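Local coordinates for protein racemase, putative (Roseobacter denitrificans, PDB 3TCS) that is a putative racemase of the mandelate racemase/muconate lactonizing enzyme family that binds magnesium and may act as a hydro-lyase, at residues E29-D34 with Q48-V53. Residues are numbered along the deposited sequence; the frame is centred on the assembly and turned at random.
Sequences ETFTND and QGWGQV
F31 and W50 use the same chi1 well (-54° and -77°), with CG opposite the carbonyl carbon, and the two rings lean toward each other over one face of the sheet, above the intervening strand 37-43. The side chains cross at about a right angle. W50 CH2, at the far end of the indole, lies over one face of the F31 ring, on the side of CD2 and CE2. W50 CH2 comes to 3.5 Å from F31 CE2, and W50 CZ3 to 3.6 Å from F31 CD2. The pair meets obliquely, with ring centroids 5.1 Å apart and planes inclined by 35°. On the same side E29 OE1 and Q48 NE2 are neighbours at 4.3 Å, too far for a hydrogen bond, and each is bound to its own outside partner: the E29 carboxylate forms a salt bridge with R40 through OE1 and a hydrogen bond with the Y383 hydroxyl through OE2, while Q48 NE2 bonds to T42 OG1. R40, on strand 37-43, also touches F31 and W50, and L378 of helix 375-380 touches both aromatic side chains. Strand 37-43 runs antiparallel between the two partners, so strands 25-32 and 48-52 run in the same direction but are not adjacent, with E29 CA and W50 CA 9.6 Å apart. Side chains thus bridge one sheet face across the intervening strand, a packing that belongs to the antiparallel meander of the N-terminal capping domain in the mandelate racemase branch of the enolase superfamily.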
ATOM      1  N   GLU B  29     -13.913 -10.320 -15.880  1.00  9.54           N
ATOM      2  CA  GLU B  29     -13.251  -9.769 -17.061  1.00  9.39           C
ATOM      3  C   GLU B  29     -12.960  -8.290 -16.869  1.00  9.18           C
ATOM      4  O   GLU B  29     -13.714  -7.595 -16.198  1.00  9.75           O
ATOM      5  CB  GLU B  29     -14.157  -9.906 -18.279  1.00  9.70           C
ATOM      6  CG  GLU B  29     -14.530 -11.328 -18.637  1.00 11.29           C
ATOM      7  CD  GLU B  29     -15.758 -11.383 -19.517  1.00 12.97           C
ATOM      8  OE1 GLU B  29     -16.875 -11.213 -18.988  1.00 15.12           O
ATOM      9  OE2 GLU B  29     -15.604 -11.582 -20.741  1.00 12.93           O
ATOM     10  N   THR B  30     -11.874  -7.814 -17.465  1.00  8.25           N
ATOM     11  CA  THR B  30     -11.529  -6.399 -17.385  1.00  8.79           C
ATOM     12  C   THR B  30     -11.314  -5.862 -18.799  1.00  9.32           C
ATOM     13  O   THR B  30     -10.851  -6.578 -19.686  1.00  7.25           O
ATOM     14  CB  THR B  30     -10.250  -6.151 -16.549  1.00  9.44           C
ATOM     15  OG1 THR B  30      -9.202  -7.010 -17.005  1.00 12.14           O
ATOM     16  CG2 THR B  30     -10.510  -6.416 -15.072  1.00  8.15           C
ATOM     17  N   PHE B  31     -11.678  -4.600 -18.989  1.00  8.12           N
ATOM     18  CA  PHE B  31     -11.557  -3.896 -20.264  1.00  9.03           C
ATOM     19  C   PHE B  31     -10.902  -2.593 -19.828  1.00  9.96           C
ATOM     20  O   PHE B  31     -11.531  -1.774 -19.162  1.00  9.19           O
ATOM     21  CB  PHE B  31     -12.953  -3.645 -20.829  1.00  8.02           C
ATOM     22  CG  PHE B  31     -13.790  -4.890 -20.931  1.00  9.30           C
ATOM     23  CD1 PHE B  31     -13.890  -5.583 -22.135  1.00  8.65           C
ATOM     24  CD2 PHE B  31     -14.458  -5.385 -19.813  1.00  7.64           C
ATOM     25  CE1 PHE B  31     -14.644  -6.749 -22.225  1.00  9.57           C
ATOM     26  CE2 PHE B  31     -15.212  -6.548 -19.890  1.00  9.24           C
ATOM     27  CZ  PHE B  31     -15.307  -7.236 -21.100  1.00  9.81           C
ATOM     28  N   THR B  32      -9.647  -2.387 -20.213  1.00  8.75           N
ATOM     29  CA  THR B  32      -8.936  -1.216 -19.724  1.00 10.00           C
ATOM     30  C   THR B  32      -7.968  -0.530 -20.677  1.00  9.89           C
ATOM     31  O   THR B  32      -7.600  -1.071 -21.723  1.00  9.68           O
ATOM     32  CB  THR B  32      -8.101  -1.641 -18.491  1.00  9.38           C
ATOM     33  OG1 THR B  32      -7.599  -0.496 -17.796  1.00 10.93           O
ATOM     34  CG2 THR B  32      -6.916  -2.486 -18.950  1.00  7.63           C
ATOM     35  N   ASN B  33      -7.595   0.695 -20.314  1.00  9.78           N
ATOM     36  CA  ASN B  33      -6.539   1.410 -21.017  1.00 11.07           C
ATOM     37  C   ASN B  33      -5.707   1.922 -19.841  1.00 10.42           C
ATOM     38  O   ASN B  33      -5.960   1.514 -18.707  1.00 10.85           O
ATOM     39  CB  ASN B  33      -7.022   2.528 -21.973  1.00  9.86           C
ATOM     40  CG  ASN B  33      -7.819   3.628 -21.300  1.00 11.30           C
ATOM     41  OD1 ASN B  33      -7.713   3.873 -20.099  1.00  7.76           O
ATOM     42  ND2 ASN B  33      -8.612   4.329 -22.106  1.00 10.33           N
ATOM     43  N   ASP B  34      -4.719   2.773 -20.073  1.00  9.86           N
ATOM     44  CA  ASP B  34      -3.882   3.227 -18.966  1.00 11.78           C
ATOM     45  C   ASP B  34      -4.569   4.104 -17.916  1.00 11.44           C
ATOM     46  O   ASP B  34      -4.129   4.155 -16.772  1.00 11.80           O
ATOM     47  CB  ASP B  34      -2.655   3.956 -19.513  1.00 14.99           C
ATOM     48  CG  ASP B  34      -1.704   3.028 -20.248  1.00 22.15           C
ATOM     49  OD1 ASP B  34      -2.066   1.850 -20.473  1.00 23.30           O
ATOM     50  OD2 ASP B  34      -0.593   3.477 -20.603  1.00 25.15           O
ATOM     51  N   GLN B  48     -24.851 -10.852 -15.132  1.00 16.09           N
ATOM     52  CA  GLN B  48     -23.649 -10.027 -15.184  1.00 14.56           C
ATOM     53  C   GLN B  48     -23.811  -8.646 -14.564  1.00 13.56           C
ATOM     54  O   GLN B  48     -24.908  -8.088 -14.527  1.00 14.40           O
ATOM     55  CB  GLN B  48     -23.183  -9.876 -16.633  1.00 15.66           C
ATOM     56  CG  GLN B  48     -22.812 -11.201 -17.298  1.00 17.79           C
ATOM     57  CD  GLN B  48     -22.363 -11.026 -18.731  1.00 19.19           C
ATOM     58  OE1 GLN B  48     -23.075 -10.444 -19.546  1.00 18.16           O
ATOM     59  NE2 GLN B  48     -21.178 -11.535 -19.049  1.00 19.87           N
ATOM     60  N   GLY B  49     -22.698  -8.112 -14.073  1.00 11.28           N
ATOM     61  CA  GLY B  49     -22.689  -6.792 -13.468  1.00 10.12           C
ATOM     62  C   GLY B  49     -21.432  -6.064 -13.901  1.00  9.17           C
ATOM     63  O   GLY B  49     -20.411  -6.697 -14.169  1.00  7.70           O
ATOM     64  N   TRP B  50     -21.505  -4.738 -13.970  1.00  7.66           N
ATOM     65  CA  TRP B  50     -20.373  -3.917 -14.383  1.00  9.60           C
ATOM     66  C   TRP B  50     -19.881  -2.984 -13.284  1.00  9.38           C
ATOM     67  O   TRP B  50     -20.671  -2.312 -12.626  1.00  8.54           O
ATOM     68  CB  TRP B  50     -20.747  -3.068 -15.600  1.00  8.53           C
ATOM     69  CG  TRP B  50     -20.771  -3.824 -16.892  1.00 11.22           C
ATOM     70  CD1 TRP B  50     -21.808  -4.551 -17.407  1.00 10.98           C
ATOM     71  CD2 TRP B  50     -19.698  -3.929 -17.833  1.00 11.54           C
ATOM     72  NE1 TRP B  50     -21.445  -5.099 -18.617  1.00 10.27           N
ATOM     73  CE2 TRP B  50     -20.155  -4.733 -18.901  1.00 11.55           C
ATOM     74  CE3 TRP B  50     -18.392  -3.421 -17.878  1.00 11.99           C
ATOM     75  CZ2 TRP B  50     -19.350  -5.041 -20.007  1.00 12.01           C
ATOM     76  CZ3 TRP B  50     -17.589  -3.727 -18.978  1.00 12.53           C
ATOM     77  CH2 TRP B  50     -18.074  -4.529 -20.028  1.00 12.41           C
ATOM     78  N   GLY B  51     -18.565  -2.937 -13.115  1.00  8.53           N
ATOM     79  CA  GLY B  51     -17.972  -2.071 -12.118  1.00  8.52           C
ATOM     80  C   GLY B  51     -16.758  -1.401 -12.730  1.00 10.01           C
ATOM     81  O   GLY B  51     -16.558  -1.445 -13.945  1.00 10.09           O
ATOM     82  N   GLN B  52     -15.931  -0.791 -11.895  1.00  9.17           N
ATOM     83  CA  GLN B  52     -14.749  -0.114 -12.396  1.00  7.83           C
ATOM     84  C   GLN B  52     -13.650  -0.102 -11.347  1.00  8.07           C
ATOM     85  O   GLN B  52     -13.927   0.055 -10.169  1.00  6.79           O
ATOM     86  CB  GLN B  52     -15.105   1.330 -12.763  1.00  8.01           C
ATOM     87  CG  GLN B  52     -13.940   2.126 -13.323  1.00  7.26           C
ATOM     88  CD  GLN B  52     -14.180   3.617 -13.262  1.00  7.83           C
ATOM     89  OE1 GLN B  52     -15.085   4.145 -13.914  1.00  8.69           O
ATOM     90  NE2 GLN B  52     -13.367   4.311 -12.470  1.00  4.99           N
ATOM     91  N   VAL B  53     -12.402  -0.283 -11.767  1.00  8.27           N
ATOM     92  CA  VAL B  53     -11.304  -0.214 -10.808  1.00  8.13           C
ATOM     93  C   VAL B  53     -10.984   1.276 -10.710  1.00  8.32           C
ATOM     94  O   VAL B  53     -11.487   2.075 -11.496  1.00  9.19           O
ATOM     95  CB  VAL B  53     -10.037  -0.979 -11.290  1.00  8.50           C
ATOM     96  CG1 VAL B  53     -10.344  -2.459 -11.452  1.00  6.81           C
ATOM     97  CG2 VAL B  53      -9.522  -0.383 -12.590  1.00  8.38           C
TER